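Local coordinates for protein fructokinase (PDB 3C8U) that probably transfers a phosphate group from ATP to fructose, as a putative sugar kinase of the P-loop type, at residues T37-L42 with A53-M58; P17-R22 with I147-I152. All coordinates share one frame; numbering follows the deposited sequence. Where two conformers were deposited one is given.

Contact 1: T37-L42 with A53-M58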
# COMPACT_ATOMS: atom_id res chain seq x y z
N THR A 37 -3.38 -0.91 -9.65
CA THR A 37 -3.48 -1.42 -11.03
C THR A 37 -2.43 -2.49 -11.35
O THR A 37 -2.53 -3.21 -12.36
CB THR A 37 -3.36 -0.30 -12.09
OG1 THR A 37 -2.04 0.24 -12.06
CG2 THR A 37 -4.37 0.79 -11.86
N LEU A 38 -1.46 -2.61 -10.45
CA LEU A 38 -0.43 -3.68 -10.50
C LEU A 38 -0.74 -4.83 -9.51
O LEU A 38 -0.67 -6.01 -9.85
CB LEU A 38 0.96 -3.09 -10.24
CG LEU A 38 2.12 -4.08 -10.27
CD1 LEU A 38 2.24 -4.72 -11.68
CD2 LEU A 38 3.42 -3.44 -9.84
N SER A 39 -1.15 -4.48 -8.30
CA SER A 39 -1.32 -5.51 -7.25
C SER A 39 -2.40 -6.52 -7.61
O SER A 39 -2.25 -7.74 -7.42
CB SER A 39 -1.66 -4.85 -5.91
OG SER A 39 -2.84 -4.07 -6.01
N ASN A 40 -3.50 -6.00 -8.14
CA ASN A 40 -4.65 -6.85 -8.49
C ASN A 40 -4.35 -7.87 -9.60
O ASN A 40 -4.65 -9.07 -9.44
CB ASN A 40 -5.89 -6.00 -8.75
CG ASN A 40 -6.47 -5.49 -7.46
OD1 ASN A 40 -7.10 -6.25 -6.76
ND2 ASN A 40 -6.17 -4.24 -7.10
N PRO A 41 -3.74 -7.43 -10.72
CA PRO A 41 -3.37 -8.42 -11.72
C PRO A 41 -2.32 -9.41 -11.23
O PRO A 41 -2.34 -10.56 -11.63
CB PRO A 41 -2.80 -7.55 -12.85
CG PRO A 41 -3.54 -6.26 -12.72
CD PRO A 41 -3.55 -6.06 -11.23
N LEU A 42 -1.46 -8.95 -10.33
CA LEU A 42 -0.45 -9.83 -9.72
C LEU A 42 -1.12 -10.89 -8.87
O LEU A 42 -0.74 -12.04 -8.91
CB LEU A 42 0.59 -9.04 -8.90
CG LEU A 42 1.60 -9.94 -8.15
CD1 LEU A 42 2.50 -10.73 -9.11
CD2 LEU A 42 2.44 -9.15 -7.14
N ALA A 53 -4.41 -15.64 -3.98
CA ALA A 53 -3.88 -14.37 -3.51
C ALA A 53 -4.94 -13.32 -3.58
O ALA A 53 -5.84 -13.36 -4.42
CB ALA A 53 -2.69 -13.93 -4.39
N GLU A 54 -4.83 -12.40 -2.64
CA GLU A 54 -5.69 -11.21 -2.57
C GLU A 54 -4.92 -9.98 -2.12
O GLU A 54 -3.91 -10.08 -1.45
CB GLU A 54 -6.86 -11.49 -1.63
CG GLU A 54 -7.85 -12.46 -2.25
CD GLU A 54 -8.96 -12.89 -1.31
OE1 GLU A 54 -9.84 -12.06 -1.02
OE2 GLU A 54 -8.95 -14.06 -0.90
N VAL A 55 -5.46 -8.83 -2.50
CA VAL A 55 -4.84 -7.54 -2.20
C VAL A 55 -5.46 -6.95 -0.94
O VAL A 55 -6.67 -6.82 -0.83
CB VAL A 55 -4.95 -6.55 -3.39
CG1 VAL A 55 -4.28 -5.22 -3.01
CG2 VAL A 55 -4.30 -7.16 -4.68
N VAL A 56 -4.59 -6.60 0.00
CA VAL A 56 -4.99 -6.00 1.29
C VAL A 56 -4.42 -4.57 1.34
O VAL A 56 -3.22 -4.36 1.52
CB VAL A 56 -4.50 -6.84 2.48
CG1 VAL A 56 -4.81 -6.08 3.85
CG2 VAL A 56 -5.09 -8.27 2.44
N PRO A 57 -5.27 -3.56 1.13
CA PRO A 57 -4.70 -2.21 1.23
C PRO A 57 -4.49 -1.71 2.65
O PRO A 57 -5.25 -2.06 3.57
CB PRO A 57 -5.76 -1.34 0.57
CG PRO A 57 -6.62 -2.26 -0.14
CD PRO A 57 -6.63 -3.51 0.59
N MSE A 58 -3.47 -0.87 2.80
CA MSE A 58 -3.18 -0.21 4.09
C MSE A 58 -4.06 1.01 4.38
O MSE A 58 -4.11 1.47 5.48
CB MSE A 58 -1.68 0.11 4.27
CG MSE A 58 -1.12 1.30 3.63
SE MSE A 58 0.62 1.93 4.47
CE MSE A 58 -0.08 2.77 5.99

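Contact 2: P17-R22 with I147-I152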
# COMPACT_ATOMS: atom_id res chain seq x y z
N PRO A 17 7.14 -22.79 -0.19
CA PRO A 17 5.96 -23.67 -0.17
C PRO A 17 5.81 -24.41 1.16
O PRO A 17 4.71 -24.83 1.52
CB PRO A 17 6.23 -24.66 -1.31
CG PRO A 17 7.37 -24.14 -2.04
CD PRO A 17 8.11 -23.18 -1.22
N ARG A 18 6.92 -24.56 1.88
CA ARG A 18 6.89 -25.35 3.13
C ARG A 18 6.60 -24.49 4.34
O ARG A 18 6.45 -24.98 5.46
CB ARG A 18 8.22 -26.06 3.35
CG ARG A 18 8.53 -27.01 2.26
CD ARG A 18 8.95 -28.31 2.79
NE ARG A 18 9.37 -29.17 1.71
CZ ARG A 18 9.69 -30.45 1.85
NH1 ARG A 18 9.66 -31.00 3.05
NH2 ARG A 18 10.07 -31.15 0.81
N GLN A 19 6.49 -23.20 4.11
CA GLN A 19 6.33 -22.24 5.21
C GLN A 19 4.92 -22.30 5.83
O GLN A 19 3.93 -22.15 5.13
CB GLN A 19 6.64 -20.81 4.75
CG GLN A 19 6.56 -19.79 5.85
CD GLN A 19 7.12 -18.44 5.43
OE1 GLN A 19 8.21 -18.34 4.85
NE2 GLN A 19 6.36 -17.38 5.72
N PRO A 20 4.83 -22.53 7.14
CA PRO A 20 3.49 -22.54 7.72
C PRO A 20 2.80 -21.19 7.67
O PRO A 20 3.41 -20.13 7.83
CB PRO A 20 3.74 -22.93 9.19
CG PRO A 20 5.04 -23.63 9.20
CD PRO A 20 5.86 -23.00 8.08
N GLY A 21 1.51 -21.28 7.43
CA GLY A 21 0.64 -20.13 7.56
C GLY A 21 0.58 -19.37 6.27
O GLY A 21 0.94 -19.85 5.22
N ARG A 22 0.14 -18.14 6.37
CA ARG A 22 -0.09 -17.34 5.19
C ARG A 22 1.16 -16.52 4.88
O ARG A 22 1.87 -16.05 5.78
CB ARG A 22 -1.31 -16.44 5.44
CG ARG A 22 -1.67 -15.61 4.28
CD ARG A 22 -2.91 -14.79 4.56
NE ARG A 22 -4.11 -15.62 4.65
CZ ARG A 22 -4.81 -15.82 5.76
NH1 ARG A 22 -4.43 -15.29 6.91
NH2 ARG A 22 -5.87 -16.58 5.71
N ILE A 147 8.68 -8.44 8.24
CA ILE A 147 7.42 -9.23 8.21
C ILE A 147 7.14 -9.79 6.82
O ILE A 147 6.50 -10.81 6.65
CB ILE A 147 6.16 -8.37 8.59
CG1 ILE A 147 6.30 -7.75 9.97
CG2 ILE A 147 4.87 -9.20 8.63
CD1 ILE A 147 5.09 -6.93 10.34
N TRP A 148 7.60 -9.07 5.82
CA TRP A 148 7.29 -9.41 4.44
C TRP A 148 8.05 -10.68 4.03
O TRP A 148 9.21 -10.86 4.40
CB TRP A 148 7.66 -8.30 3.46
CG TRP A 148 7.21 -6.88 3.79
CD1 TRP A 148 7.90 -5.75 3.54
CD2 TRP A 148 5.98 -6.48 4.42
NE1 TRP A 148 7.19 -4.65 3.97
CE2 TRP A 148 6.00 -5.07 4.50
CE3 TRP A 148 4.87 -7.17 4.91
CZ2 TRP A 148 4.95 -4.34 5.06
CZ3 TRP A 148 3.82 -6.45 5.47
CH2 TRP A 148 3.87 -5.04 5.54
N ASP A 149 7.40 -11.52 3.22
CA ASP A 149 8.10 -12.67 2.65
C ASP A 149 8.78 -12.31 1.35
O ASP A 149 9.87 -12.78 1.05
CB ASP A 149 7.16 -13.87 2.51
CG ASP A 149 6.66 -14.35 3.86
OD1 ASP A 149 7.48 -14.82 4.69
OD2 ASP A 149 5.45 -14.29 4.08
N VAL A 150 8.11 -11.46 0.59
CA VAL A 150 8.64 -10.90 -0.66
C VAL A 150 8.20 -9.44 -0.68
O VAL A 150 7.10 -9.10 -0.26
CB VAL A 150 8.15 -11.63 -1.95
CG1 VAL A 150 8.76 -11.01 -3.23
CG2 VAL A 150 8.43 -13.16 -1.88
N SER A 151 9.08 -8.58 -1.13
CA SER A 151 8.75 -7.17 -1.25
C SER A 151 9.07 -6.64 -2.64
O SER A 151 10.07 -7.01 -3.30
CB SER A 151 9.47 -6.36 -0.19
OG SER A 151 10.84 -6.21 -0.54
N ILE A 152 8.15 -5.78 -3.06
CA ILE A 152 8.16 -5.14 -4.37
C ILE A 152 8.02 -3.63 -4.21
O ILE A 152 7.11 -3.12 -3.56
CB ILE A 152 6.98 -5.60 -5.27
CG1 ILE A 152 6.91 -7.13 -5.34
CG2 ILE A 152 7.09 -4.94 -6.68
CD1 ILE A 152 5.61 -7.68 -5.93
O HOH W 1 4.24 -14.66 6.51

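Contact 1: T37-L42 with A53-M58
Val55 is the side chain on strand 53-57 that reaches helix 36-48 here, and both of its methyls are used. CG2 lies against the turn of helix at Ser39, 3.5 Å from the carbonyl O of Ser39, while CG1 is 3.5 Å from OG of Ser39. With CG1 anti to the backbone N (chi1 180°), both methyls are turned to the helix, and CB of Ser39 lies over the pair, 3.7 Å from CG2 and 3.9 Å from CG1. Asn40 crosses Val55 at about a right angle and lays OD1 3.6 Å from CG2. All of this is van der Waals contact. Two polar atoms bond elsewhere: Ser39 OG hydrogen-bonds to Glu130 OE1, and Asn40 ND2 turns back to Ser36 O. An alanine in place of Val55 removes both methyls and would probably leave a gap between Ser39 and the strand, with the Asn40 amide less firmly held. Helix 36-48 follows what is probably the P-loop, whose pattern includes Gly34, Lys35 and Ser36, and contact 1 sets its first turn against strand 53-57, an edge strand of the parallel sheet. Next along the sheet is strand 126-131, while helix 4-14 meets the helix through Leu38, Pro41 and Leu42.

Contact 2: P17-R22 with I147-I152
Asp149 OD2 is gripped from two directions. The backbone N of Leu24, in strand 23-28, hydrogen-bonds to it, and the O of a water lies 2.7 Å from OD2 and 2.8 Å from the carbonyl O of Arg22, within hydrogen-bonding distance of both. The water thus stands between the loop backbone and Asp149, whose OD2 is 4.3 Å from Arg22 O. The Arg22 guanidinium leads away from the carboxylate, toward backbone carbonyls that include those of Leu95 and Cys124.

The other oxygen, OD1, accepts a hydrogen bond from Gln19 NE2 at 3.0 Å, nearly straight at 169°. The two side chains come from opposite directions. OD1 lies almost in the amide plane of Gln19, but NE2 approaches it from above the carboxylate plane, 43° out of it. Gln19 makes the reach with an extended chain, CG anti to the backbone N (chi1 -177°), which carries the amide from the loop across to Asp149.

Asp149 ties the loop entering strand 23-28 to the start of the neighbouring strand 150-154, and it is bonded to Leu24 through its backbone as well as through OD2. The direct donors to its carboxylate are an uncharged amide and a backbone N-H, so the negative charge is probably steadied by hydrogen bonds and water, with no salt bridge across the two segments.

Contact 1 lies nearer the middle of the molecule, its centre about 9 Å from that of the chain; the centre of contact 2 sits about 17 Å out, and both are partly buried. The same parallel sheet underlies them: contact 1 packs a helix on edge strand 53-57, whereas contact 2 joins loop 17-22 to the start of strand 150-154, with strands 126-131 and 23-28 lying between 53-57 and 150-154 in the sheet. The first is van der Waals contact of valine methyls with a polar helix face, without a hydrogen bond across it; the second is polar and water-bridged. Along the chain, contact 1 is nested within the span closed by contact 2. They also touch, Leu42 CD2 lying 3.7 Å from Ile152 CD1.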